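Local structure of hypothetical protein (3I3F) at residues 96-101 against 120-125; 103-108 against 116-121. The protein is of unknown function but belongs to the YjgF-like endoribonuclease L-PSP family, assembles as a trimer and binds pentanoic acid. All blocks are in the same frame, centred on the assembly; numbering follows the deposited sequence. Where two conformers were deposited one is given.

How the contacts relate
Both contacts join helix 95-108 to strand 117-123, the last two elements of one beta-alpha-beta unit, and their centres lie about 11 Å apart. Contact 1 spans the gap near the start of the helix with a salt bridge at the surface, whereas contact 2 fills it further along with a buried arginine-tyrosine cation-pi contact. They share C120 and V121 and meet directly where F101 CE2 packs 3.8 Å from R118 NH1. Pentanoic acid touches both: R118 of contact 2 binds its carboxylate, and C120, common to the two, borders it through backbone and CB. Each contact also reaches the second subunit of the trimer.

Contact 1 (96-101 against 120-125); sequences SEEARF and CVRAQL. With LEA (pentanoic acid), chain D.
The beta-alpha-beta unit of this YjgF-like fold is tied across its surface here by a salt bridge from E98 on the helix to R122 on strand 117-123, one of the two edge strands within this chain. R122 approaches side-on, two of its nitrogens converging on one carboxylate oxygen: NH1 lies 2.8 Å from E98 OE1 and NE lies 3.0 Å from that same OE1. OE1 sits at the guanidinium edge, essentially in its plane, but the two flat groups are turned 62° against each other. NH1 meets OE1 on the anti side, close to the carboxylate plane, whereas NE reaches it from above that plane; neither bond is straight, with N-H...O angles of 151° and 141°. An extended E98 chain, CG anti to the backbone N, carries the acid across the gap, while R122 bends at chi2 to bring its head back toward the helix. This geometry belongs to one of two modelled R122 conformers. A water lies in position to donate to E98 OE2 at 2.8 Å and, weakly, to C120 O at 3.3 Å, though it has more acceptors near it than protons to give. C120 CB stands 3.5 Å from pentanoic acid O2, which puts this mid-strand residue beside the bound carboxylate. R122 NH2 is held by L93 O, just ahead of the helix, and Q126 of the second subunit packs on E98 and C120. Beneath the polar bridge, F101 turns into the core among L57, T61 and F65 of helix 56-74, I87 of strand 82-90 and V131 of strand 131-139.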
loop_
_atom_site.group_PDB
_atom_site.type_symbol
_atom_site.label_atom_id
_atom_site.label_comp_id
_atom_site.label_asym_id
_atom_site.label_seq_id
_atom_site.Cartn_x
_atom_site.Cartn_y
_atom_site.Cartn_z
ATOM N N SER A 96 -24.128 7.141 1.052
ATOM C CA SER A 96 -24.393 7.714 -0.267
ATOM C C SER A 96 -23.121 8.257 -0.914
ATOM O O SER A 96 -22.911 8.087 -2.115
ATOM C CB SER A 96 -25.441 8.828 -0.180
ATOM O OG SER A 96 -26.714 8.302 0.158
ATOM N N GLU A 97 -22.277 8.911 -0.119
ATOM C CA GLU A 97 -21.023 9.461 -0.631
ATOM C C GLU A 97 -20.071 8.355 -1.090
ATOM O O GLU A 97 -19.452 8.476 -2.148
ATOM C CB GLU A 97 -20.356 10.363 0.412
ATOM C CG GLU A 97 -21.047 11.714 0.561
ATOM C CD GLU A 97 -20.500 12.541 1.708
ATOM O OE1 GLU A 97 -20.409 12.013 2.835
ATOM O OE2 GLU A 97 -20.172 13.726 1.485
ATOM N N GLU A 98 -19.974 7.276 -0.314
ATOM C CA GLU A 98 -19.170 6.119 -0.717
ATOM C C GLU A 98 -19.720 5.486 -1.995
ATOM O O GLU A 98 -18.956 5.132 -2.893
ATOM C CB GLU A 98 -19.090 5.068 0.395
ATOM C CG GLU A 98 -18.398 3.772 -0.046
ATOM C CD GLU A 98 -17.926 2.894 1.101
ATOM O OE1 GLU A 98 -18.148 3.247 2.279
ATOM O OE2 GLU A 98 -17.320 1.837 0.814
ATOM N N ALA A 99 -21.042 5.347 -2.076
ATOM C CA ALA A 99 -21.679 4.785 -3.265
ATOM C C ALA A 99 -21.452 5.677 -4.482
ATOM O O ALA A 99 -21.203 5.175 -5.576
ATOM C CB ALA A 99 -23.173 4.570 -3.032
ATOM N N ARG A 100 -21.532 6.992 -4.289
ATOM C CA ARG A 100 -21.296 7.930 -5.385
ATOM C C ARG A 100 -19.854 7.835 -5.882
ATOM O O ARG A 100 -19.601 7.895 -7.086
ATOM C CB ARG A 100 -21.634 9.373 -4.976
ATOM C CG ARG A 100 -21.501 10.405 -6.106
ATOM C CD ARG A 100 -22.228 9.954 -7.364
ATOM N NE ARG A 100 -22.225 10.953 -8.430
ATOM C CZ ARG A 100 -22.484 10.685 -9.709
ATOM N NH1 ARG A 100 -22.763 9.444 -10.102
ATOM N NH2 ARG A 100 -22.461 11.661 -10.610
ATOM N N PHE A 101 -18.911 7.666 -4.958
ATOM C CA PHE A 101 -17.521 7.465 -5.350
ATOM C C PHE A 101 -17.385 6.291 -6.316
ATOM O O PHE A 101 -16.714 6.405 -7.341
ATOM C CB PHE A 101 -16.607 7.238 -4.144
ATOM C CG PHE A 101 -15.230 6.792 -4.534
ATOM C CD1 PHE A 101 -14.267 7.720 -4.896
ATOM C CD2 PHE A 101 -14.914 5.442 -4.597
ATOM C CE1 PHE A 101 -13.002 7.309 -5.286
ATOM C CE2 PHE A 101 -13.654 5.027 -4.991
ATOM C CZ PHE A 101 -12.698 5.959 -5.334
ATOM N N CYS A 120 -10.226 -0.654 -0.920
ATOM C CA CYS A 120 -10.872 0.567 -0.465
ATOM C C CYS A 120 -11.253 0.430 1.000
ATOM O O CYS A 120 -12.008 -0.474 1.369
ATOM C CB CYS A 120 -12.116 0.856 -1.307
ATOM S SG CYS A 120 -12.916 2.436 -0.937
ATOM N N VAL A 121 -10.713 1.311 1.833
ATOM C CA VAL A 121 -11.047 1.340 3.253
ATOM C C VAL A 121 -11.229 2.779 3.707
ATOM O O VAL A 121 -10.816 3.713 3.016
ATOM C CB VAL A 121 -9.950 0.680 4.117
ATOM C CG1 VAL A 121 -9.738 -0.771 3.699
ATOM C CG2 VAL A 121 -8.647 1.465 4.029
ATOM N N ARG A 122 -11.854 2.944 4.869
ATOM C CA ARG A 122 -12.046 4.259 5.476
ATOM C C ARG A 122 -10.846 4.608 6.346
ATOM O O ARG A 122 -10.289 3.738 7.017
ATOM C CB ARG A 122 -13.306 4.286 6.343
ATOM C CG ARG A 122 -14.593 3.915 5.635
ATOM C CD ARG A 122 -14.865 4.813 4.449
ATOM N NE ARG A 122 -16.256 4.727 4.014
ATOM C CZ ARG A 122 -17.231 5.500 4.481
ATOM N NH1 ARG A 122 -18.471 5.354 4.031
ATOM N NH2 ARG A 122 -16.968 6.421 5.396
ATOM N N ALA A 123 -10.453 5.878 6.334
ATOM C CA ALA A 123 -9.342 6.354 7.155
ATOM C C ALA A 123 -9.510 7.835 7.459
ATOM O O ALA A 123 -10.249 8.540 6.770
ATOM C CB ALA A 123 -8.016 6.105 6.452
ATOM N N GLN A 124 -8.829 8.297 8.503
ATOM C CA GLN A 124 -8.814 9.713 8.846
ATOM C C GLN A 124 -7.795 10.425 7.954
ATOM O O GLN A 124 -6.581 10.291 8.144
ATOM C CB GLN A 124 -8.478 9.898 10.328
ATOM C CG GLN A 124 -8.470 11.346 10.808
ATOM C CD GLN A 124 -8.009 11.486 12.248
ATOM O OE1 GLN A 124 -8.149 10.564 13.054
ATOM N NE2 GLN A 124 -7.452 12.645 12.578
ATOM N N LEU A 125 -8.303 11.171 6.974
ATOM C CA LEU A 125 -7.467 11.881 6.010
ATOM C C LEU A 125 -7.142 13.278 6.515
ATOM O O LEU A 125 -7.742 13.754 7.482
ATOM C CB LEU A 125 -8.183 11.983 4.659
ATOM C CG LEU A 125 -8.688 10.661 4.072
ATOM C CD1 LEU A 125 -9.429 10.901 2.764
ATOM C CD2 LEU A 125 -7.537 9.685 3.871
HETATM C C2 LEA D . -12.913 -2.537 -2.933
HETATM O O2 LEA D . -13.921 -1.830 -2.718
HETATM C C3 LEA D . -12.903 -3.990 -2.507
HETATM C C4 LEA D . -14.091 -4.340 -1.611
HETATM C C5 LEA D . -14.301 -5.849 -1.512
HETATM C C6 LEA D . -13.002 -6.592 -1.277
HETATM O O1 LEA D . -11.896 -2.084 -3.502
HETATM O O HOH W 1 -14.691 1.404 1.614
#

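Contact 2 (103-108 against 116-121); sequences ELYREV and PCRCCV. With LEA (pentanoic acid), chain D.
Beside the pentanoic acid pocket, Y105 of helix 95-108 supports R118, the strand residue that binds the ligand's carboxylate. The pair forms a cation-pi contact: R118 CZ lies 4.5 Å from the centroid of the Y105 ring and only 8° off its normal. Ring and guanidinium planes are nearly perpendicular, so the guanidinium stands on edge, with NH1 over the ring centre, 3.4 Å from Y105 CD2. On the side away from NH1, the NE/NH2 edge faces pentanoic acid and makes a paired grip, NE to ligand O1 and NH2 to ligand O2, both at 2.8 Å, the NE bond nearly straight (168°), the NH2 bond somewhat bent (157°). A bend in the R118 chain at chi3 directs this edge to the acid. The aliphatic part also packs against the tyrosine, R118 CD coming 3.4 Å from Y105 OH. The hydroxyl of this buried residue donates to a water at 2.6 Å, which in turn donates to P116 O at 2.7 Å, linking it to the backbone of P116. With N102 OD1 accepting from NH2 as well, R118 has its rotation fixed from several sides. The pocket's position is consistent with the subunit-interface clefts of YjgF-like proteins, where an arginine commonly receives a ligand carboxylate. N28 of the second subunit packs on both Y105 and R118, L85 and I87 of strand 82-90 lie against R118, and the Y105 ring meets F109 just beyond the helix, while L104 turns instead to helix 56-74.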
loop_
_atom_site.group_PDB
_atom_site.type_symbol
_atom_site.label_atom_id
_atom_site.label_comp_id
_atom_site.label_asym_id
_atom_site.label_seq_id
_atom_site.Cartn_x
_atom_site.Cartn_y
_atom_site.Cartn_z
ATOM N N GLU A 103 -19.702 4.881 -8.219
ATOM C CA GLU A 103 -20.353 5.214 -9.485
ATOM C C GLU A 103 -19.399 6.004 -10.379
ATOM O O GLU A 103 -19.257 5.703 -11.564
ATOM C CB GLU A 103 -21.629 6.025 -9.246
ATOM C CG GLU A 103 -22.722 5.246 -8.529
ATOM C CD GLU A 103 -23.916 6.096 -8.127
ATOM O OE1 GLU A 103 -23.852 7.341 -8.229
ATOM O OE2 GLU A 103 -24.928 5.509 -7.691
ATOM N N LEU A 104 -18.742 7.008 -9.799
ATOM C CA LEU A 104 -17.770 7.826 -10.529
ATOM C C LEU A 104 -16.538 7.012 -10.924
ATOM O O LEU A 104 -15.999 7.180 -12.018
ATOM C CB LEU A 104 -17.350 9.034 -9.689
ATOM C CG LEU A 104 -18.461 10.048 -9.413
ATOM C CD1 LEU A 104 -18.079 10.957 -8.259
ATOM C CD2 LEU A 104 -18.769 10.854 -10.667
ATOM N N TYR A 105 -16.103 6.126 -10.030
ATOM C CA TYR A 105 -14.970 5.242 -10.297
ATOM C C TYR A 105 -15.206 4.407 -11.554
ATOM O O TYR A 105 -14.307 4.246 -12.381
ATOM C CB TYR A 105 -14.738 4.318 -9.099
ATOM C CG TYR A 105 -13.489 3.479 -9.204
ATOM C CD1 TYR A 105 -12.262 3.978 -8.783
ATOM C CD2 TYR A 105 -13.533 2.186 -9.714
ATOM C CE1 TYR A 105 -11.108 3.214 -8.870
ATOM C CE2 TYR A 105 -12.386 1.413 -9.804
ATOM C CZ TYR A 105 -11.174 1.935 -9.380
ATOM O OH TYR A 105 -10.025 1.181 -9.461
ATOM N N ARG A 106 -16.425 3.890 -11.700
ATOM C CA ARG A 106 -16.780 3.081 -12.862
ATOM C C ARG A 106 -16.876 3.895 -14.157
ATOM O O ARG A 106 -16.828 3.324 -15.241
ATOM C CB ARG A 106 -18.084 2.317 -12.610
ATOM C CG ARG A 106 -17.939 1.182 -11.603
ATOM C CD ARG A 106 -19.193 0.326 -11.547
ATOM N NE ARG A 106 -20.349 1.075 -11.054
ATOM C CZ ARG A 106 -20.719 1.177 -9.777
ATOM N NH1 ARG A 106 -20.033 0.577 -8.808
ATOM N NH2 ARG A 106 -21.792 1.894 -9.462
ATOM N N GLU A 107 -17.024 5.214 -14.047
ATOM C CA GLU A 107 -16.957 6.096 -15.218
ATOM C C GLU A 107 -15.514 6.337 -15.665
ATOM O O GLU A 107 -15.270 6.665 -16.824
ATOM C CB GLU A 107 -17.639 7.437 -14.934
ATOM C CG GLU A 107 -19.139 7.335 -14.722
ATOM C CD GLU A 107 -19.791 8.674 -14.411
ATOM O OE1 GLU A 107 -19.078 9.697 -14.334
ATOM O OE2 GLU A 107 -21.030 8.701 -14.248
ATOM N N VAL A 108 -14.563 6.191 -14.745
ATOM C CA VAL A 108 -13.145 6.324 -15.073
ATOM C C VAL A 108 -12.620 5.015 -15.654
ATOM O O VAL A 108 -11.928 5.012 -16.674
ATOM C CB VAL A 108 -12.317 6.712 -13.833
ATOM C CG1 VAL A 108 -10.830 6.748 -14.168
ATOM C CG2 VAL A 108 -12.780 8.058 -13.293
ATOM N N PRO A 116 -8.470 -2.191 -12.761
ATOM C CA PRO A 116 -7.231 -2.528 -12.064
ATOM C C PRO A 116 -7.462 -3.133 -10.687
ATOM O O PRO A 116 -8.556 -3.032 -10.132
ATOM C CB PRO A 116 -6.518 -1.178 -11.945
ATOM C CG PRO A 116 -7.603 -0.168 -11.983
ATOM C CD PRO A 116 -8.646 -0.732 -12.897
ATOM N N CYS A 117 -6.429 -3.765 -10.144
ATOM C CA CYS A 117 -6.479 -4.241 -8.771
ATOM C C CYS A 117 -6.795 -3.065 -7.857
ATOM O O CYS A 117 -6.274 -1.962 -8.041
ATOM C CB CYS A 117 -5.156 -4.888 -8.370
ATOM S SG CYS A 117 -4.760 -6.373 -9.320
ATOM N N ARG A 118 -7.671 -3.302 -6.887
ATOM C CA ARG A 118 -8.168 -2.239 -6.030
ATOM C C ARG A 118 -8.417 -2.738 -4.619
ATOM O O ARG A 118 -8.751 -3.903 -4.408
ATOM C CB ARG A 118 -9.476 -1.689 -6.603
ATOM C CG ARG A 118 -9.860 -0.323 -6.083
ATOM C CD ARG A 118 -11.260 0.078 -6.534
ATOM N NE ARG A 118 -12.249 -0.055 -5.465
ATOM C CZ ARG A 118 -13.412 0.596 -5.415
ATOM N NH1 ARG A 118 -13.764 1.447 -6.375
ATOM N NH2 ARG A 118 -14.231 0.406 -4.389
ATOM N N CYS A 119 -8.225 -1.847 -3.656
ATOM C CA CYS A 119 -8.806 -2.006 -2.332
ATOM C C CYS A 119 -9.335 -0.648 -1.903
ATOM O O CYS A 119 -8.963 0.383 -2.470
ATOM C CB CYS A 119 -7.788 -2.557 -1.328
ATOM S SG CYS A 119 -6.395 -1.472 -0.965
ATOM N N CYS A 120 -10.226 -0.654 -0.920
ATOM C CA CYS A 120 -10.872 0.567 -0.465
ATOM C C CYS A 120 -11.253 0.430 1.000
ATOM O O CYS A 120 -12.008 -0.474 1.369
ATOM C CB CYS A 120 -12.116 0.856 -1.307
ATOM S SG CYS A 120 -12.916 2.436 -0.937
ATOM N N VAL A 121 -10.713 1.311 1.833
ATOM C CA VAL A 121 -11.047 1.340 3.253
ATOM C C VAL A 121 -11.229 2.779 3.707
ATOM O O VAL A 121 -10.816 3.713 3.016
ATOM C CB VAL A 121 -9.950 0.680 4.117
ATOM C CG1 VAL A 121 -9.738 -0.771 3.699
ATOM C CG2 VAL A 121 -8.647 1.465 4.029
HETATM C C2 LEA D . -12.913 -2.537 -2.933
HETATM O O2 LEA D . -13.921 -1.830 -2.718
HETATM C C3 LEA D . -12.903 -3.990 -2.507
HETATM C C4 LEA D . -14.091 -4.340 -1.611
HETATM C C5 LEA D . -14.301 -5.849 -1.512
HETATM C C6 LEA D . -13.002 -6.592 -1.277
HETATM O O1 LEA D . -11.896 -2.084 -3.502
HETATM O O HOH W 2 -10.588 -1.277 -10.186
#